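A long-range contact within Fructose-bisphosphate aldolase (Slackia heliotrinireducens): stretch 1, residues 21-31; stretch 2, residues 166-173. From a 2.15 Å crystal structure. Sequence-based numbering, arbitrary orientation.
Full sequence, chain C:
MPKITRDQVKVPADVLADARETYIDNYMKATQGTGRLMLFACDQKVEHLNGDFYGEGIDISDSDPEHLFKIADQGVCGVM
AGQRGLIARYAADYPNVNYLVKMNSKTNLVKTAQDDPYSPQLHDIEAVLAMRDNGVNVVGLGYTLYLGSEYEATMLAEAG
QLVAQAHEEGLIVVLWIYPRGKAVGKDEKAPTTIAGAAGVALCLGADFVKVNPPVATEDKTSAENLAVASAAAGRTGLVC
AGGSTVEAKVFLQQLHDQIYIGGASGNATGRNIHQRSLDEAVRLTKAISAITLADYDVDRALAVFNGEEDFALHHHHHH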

# COMPACT_ATOMS: atom_id res chain seq x y z
N GLU C 21 10.41 -33.10 -6.21
CA GLU C 21 9.75 -34.34 -5.79
C GLU C 21 8.42 -34.06 -5.11
O GLU C 21 7.44 -34.77 -5.34
CB GLU C 21 10.66 -35.20 -4.90
CG GLU C 21 11.96 -35.65 -5.56
CD GLU C 21 11.76 -36.27 -6.94
OE1 GLU C 21 11.02 -37.27 -7.06
OE2 GLU C 21 12.35 -35.75 -7.92
N THR C 22 8.39 -33.02 -4.28
CA THR C 22 7.17 -32.56 -3.64
C THR C 22 6.12 -32.15 -4.68
O THR C 22 4.95 -32.49 -4.55
CB THR C 22 7.44 -31.38 -2.68
OG1 THR C 22 8.44 -31.77 -1.73
CG2 THR C 22 6.18 -30.97 -1.93
N TYR C 23 6.56 -31.43 -5.72
CA TYR C 23 5.65 -31.00 -6.78
C TYR C 23 5.03 -32.19 -7.49
O TYR C 23 3.83 -32.18 -7.78
CB TYR C 23 6.37 -30.12 -7.80
CG TYR C 23 5.49 -29.74 -8.97
CD1 TYR C 23 4.59 -28.68 -8.88
CD2 TYR C 23 5.54 -30.45 -10.17
CE1 TYR C 23 3.78 -28.33 -9.94
CE2 TYR C 23 4.73 -30.11 -11.25
CZ TYR C 23 3.85 -29.04 -11.12
OH TYR C 23 3.04 -28.69 -12.17
N ILE C 24 5.85 -33.19 -7.78
CA ILE C 24 5.38 -34.40 -8.44
C ILE C 24 4.43 -35.15 -7.50
O ILE C 24 3.35 -35.56 -7.92
CB ILE C 24 6.54 -35.29 -8.93
CG1 ILE C 24 7.39 -34.53 -9.97
CG2 ILE C 24 6.01 -36.59 -9.53
CD1 ILE C 24 8.77 -35.11 -10.20
N ASP C 25 4.83 -35.31 -6.24
CA ASP C 25 3.96 -35.89 -5.22
C ASP C 25 2.57 -35.25 -5.27
O ASP C 25 1.56 -35.94 -5.31
CB ASP C 25 4.55 -35.72 -3.82
CG ASP C 25 5.75 -36.62 -3.56
OD1 ASP C 25 6.03 -37.53 -4.36
OD2 ASP C 25 6.42 -36.40 -2.53
N ASN C 26 2.55 -33.92 -5.30
CA ASN C 26 1.29 -33.17 -5.25
C ASN C 26 0.48 -33.24 -6.53
O ASN C 26 -0.76 -33.29 -6.49
CB ASN C 26 1.55 -31.71 -4.84
CG ASN C 26 1.95 -31.58 -3.38
OD1 ASN C 26 1.43 -32.29 -2.51
ND2 ASN C 26 2.87 -30.66 -3.09
N TYR C 27 1.17 -33.25 -7.66
CA TYR C 27 0.52 -33.40 -8.96
C TYR C 27 -0.11 -34.79 -9.09
O TYR C 27 -1.23 -34.92 -9.58
CB TYR C 27 1.52 -33.16 -10.09
CG TYR C 27 0.86 -32.86 -11.41
CD1 TYR C 27 0.43 -33.88 -12.25
CD2 TYR C 27 0.68 -31.54 -11.83
CE1 TYR C 27 -0.17 -33.60 -13.47
CE2 TYR C 27 0.09 -31.25 -13.04
CZ TYR C 27 -0.34 -32.28 -13.85
OH TYR C 27 -0.93 -31.98 -15.05
N MSE C 28 0.62 -35.81 -8.64
CA MSE C 28 0.11 -37.19 -8.63
C MSE C 28 -1.09 -37.34 -7.69
O MSE C 28 -2.08 -37.96 -8.05
CB MSE C 28 1.21 -38.19 -8.25
CG MSE C 28 2.33 -38.32 -9.28
SE MSE C 28 1.75 -39.14 -10.96
CE MSE C 28 1.71 -41.01 -10.38
N LYS C 29 -0.99 -36.77 -6.49
CA LYS C 29 -2.10 -36.80 -5.54
C LYS C 29 -3.34 -36.11 -6.11
O LYS C 29 -4.42 -36.69 -6.15
CB LYS C 29 -1.71 -36.14 -4.22
CG LYS C 29 -0.88 -36.99 -3.28
CD LYS C 29 -0.61 -36.20 -2.01
CE LYS C 29 0.54 -36.76 -1.20
NZ LYS C 29 0.85 -35.84 -0.08
N ALA C 30 -3.16 -34.87 -6.57
CA ALA C 30 -4.27 -34.05 -7.06
C ALA C 30 -5.01 -34.69 -8.22
O ALA C 30 -6.24 -34.61 -8.30
CB ALA C 30 -3.77 -32.67 -7.45
N THR C 31 -4.26 -35.32 -9.12
CA THR C 31 -4.85 -35.97 -10.30
C THR C 31 -5.09 -37.47 -10.09
O THR C 31 -5.47 -38.18 -11.03
CB THR C 31 -3.97 -35.75 -11.56
OG1 THR C 31 -2.69 -36.36 -11.36
CG2 THR C 31 -3.79 -34.26 -11.86
N ALA C 166 4.06 -20.53 -4.84
CA ALA C 166 3.55 -21.89 -4.70
C ALA C 166 4.50 -22.90 -5.33
O ALA C 166 4.79 -23.94 -4.73
CB ALA C 166 2.16 -22.00 -5.31
N HIS C 167 4.98 -22.59 -6.52
CA HIS C 167 5.89 -23.48 -7.24
C HIS C 167 7.23 -23.59 -6.58
O HIS C 167 7.88 -24.62 -6.67
CB HIS C 167 6.00 -23.10 -8.70
CG HIS C 167 4.78 -23.47 -9.51
ND1 HIS C 167 4.52 -22.95 -10.72
CD2 HIS C 167 3.73 -24.34 -9.22
CE1 HIS C 167 3.37 -23.46 -11.19
NE2 HIS C 167 2.88 -24.32 -10.27
N GLU C 168 7.63 -22.52 -5.91
CA GLU C 168 8.82 -22.52 -5.07
C GLU C 168 8.69 -23.57 -3.96
O GLU C 168 9.68 -24.16 -3.54
CB GLU C 168 9.03 -21.12 -4.48
CG GLU C 168 10.30 -20.95 -3.66
CD GLU C 168 10.42 -19.57 -3.01
OE1 GLU C 168 9.50 -18.73 -3.17
OE2 GLU C 168 11.44 -19.34 -2.33
N GLU C 169 7.45 -23.80 -3.53
CA GLU C 169 7.16 -24.74 -2.45
C GLU C 169 6.73 -26.12 -2.94
O GLU C 169 6.49 -27.02 -2.14
CB GLU C 169 6.07 -24.17 -1.53
CG GLU C 169 6.53 -23.02 -0.64
CD GLU C 169 7.67 -23.39 0.29
OE1 GLU C 169 7.73 -24.56 0.74
OE2 GLU C 169 8.50 -22.51 0.58
N GLY C 170 6.63 -26.29 -4.26
CA GLY C 170 6.19 -27.56 -4.84
C GLY C 170 4.69 -27.80 -4.73
O GLY C 170 4.24 -28.94 -4.76
N LEU C 171 3.92 -26.72 -4.60
CA LEU C 171 2.46 -26.79 -4.58
C LEU C 171 1.92 -26.56 -5.98
O LEU C 171 2.48 -25.76 -6.74
CB LEU C 171 1.89 -25.75 -3.63
CG LEU C 171 2.19 -25.89 -2.14
CD1 LEU C 171 1.88 -24.59 -1.41
CD2 LEU C 171 1.43 -27.05 -1.52
N ILE C 172 0.84 -27.25 -6.32
CA ILE C 172 0.18 -26.99 -7.60
C ILE C 172 -0.69 -25.73 -7.48
O ILE C 172 -1.02 -25.30 -6.37
CB ILE C 172 -0.62 -28.20 -8.13
CG1 ILE C 172 -1.89 -28.44 -7.30
CG2 ILE C 172 0.25 -29.45 -8.19
CD1 ILE C 172 -3.00 -29.11 -8.07
N VAL C 173 -1.05 -25.14 -8.62
CA VAL C 173 -1.88 -23.94 -8.62
C VAL C 173 -3.03 -24.04 -9.61
O VAL C 173 -2.82 -24.28 -10.80
CB VAL C 173 -1.06 -22.67 -8.94
CG1 VAL C 173 -1.94 -21.44 -8.86
CG2 VAL C 173 0.12 -22.54 -7.98

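Where a helix must lie close against a turn, glycine often supplies the point of contact, and this pair of stretches in an aldolase illustrates the principle. Residues 21-30 are helical; the second stretch leaves a helix, turns at Gly170 and enters a strand at Ile172. Of the CA atoms, those of Tyr23 and Gly170 come nearest across the stretches, at 4.0 Å. Gly170 has a positive phi of 76° and closes a Schellman motif: its own N bonds to His167 O (N to O 3.2 Å), and Leu171 N reaches back to Ala166 O (2.9 Å). Both the phi value and the neighbouring helix suit a residue without a side chain, because an ideal CB here would lie 3.1 Å from Thr22 CB and 3.2 Å from Tyr23 N.

The turn leaves the carbonyl of Gly170 directed at the helix, where Asn26 meets it. With chi1 at -72° (m) and chi2 at -37°, the asparagine presents its amide nitrogen to that oxygen: Asn26 ND2 donates to Gly170 O at 2.8 Å, with a nearly straight angle of 164°. This is the one hydrogen bond between the stretches. The same oxygen, Gly170 O, receives a CA-H contact from Tyr23 CA at 3.2 Å, so a polar side chain and a backbone CH group share one buried acceptor.

Tyr23 leaves the helix sideways in the t rotamer (chi1 176°), which carries its ring alongside the second stretch. There its edge is turned toward the face of His167 in an offset edge-to-face pair, with ring planes at 88° and centroids 5.7 Å apart; Tyr23 CE1 and His167 CD2 are separated by 4.1 Å. His167 starts out sideways too, but its m rotamer (chi1 -75°) brings the imidazole nearer the helix. Tyr23 OH and both imidazole nitrogens have hydrogen-bonding partners elsewhere in the structure, so the polar atoms of these buried rings are satisfied while their carbon atoms pack.

Further along, Ile172 provides the apolar counterpart. Its p rotamer (chi1 71°), with chi2 at 153° (t), spreads its two methyl groups along the helix. Ile172 CG2 lies 4.1 Å from Tyr23 CE1 and 4.2 Å from Tyr27 CD2, so that one methyl touches both rings; both tyrosines have t chi1 angles. Ile172 CD1 reaches a turn onward to Ala30 CB at 3.7 Å; the small alanine, its CB pointing toward the second stretch, offers a methyl group in return.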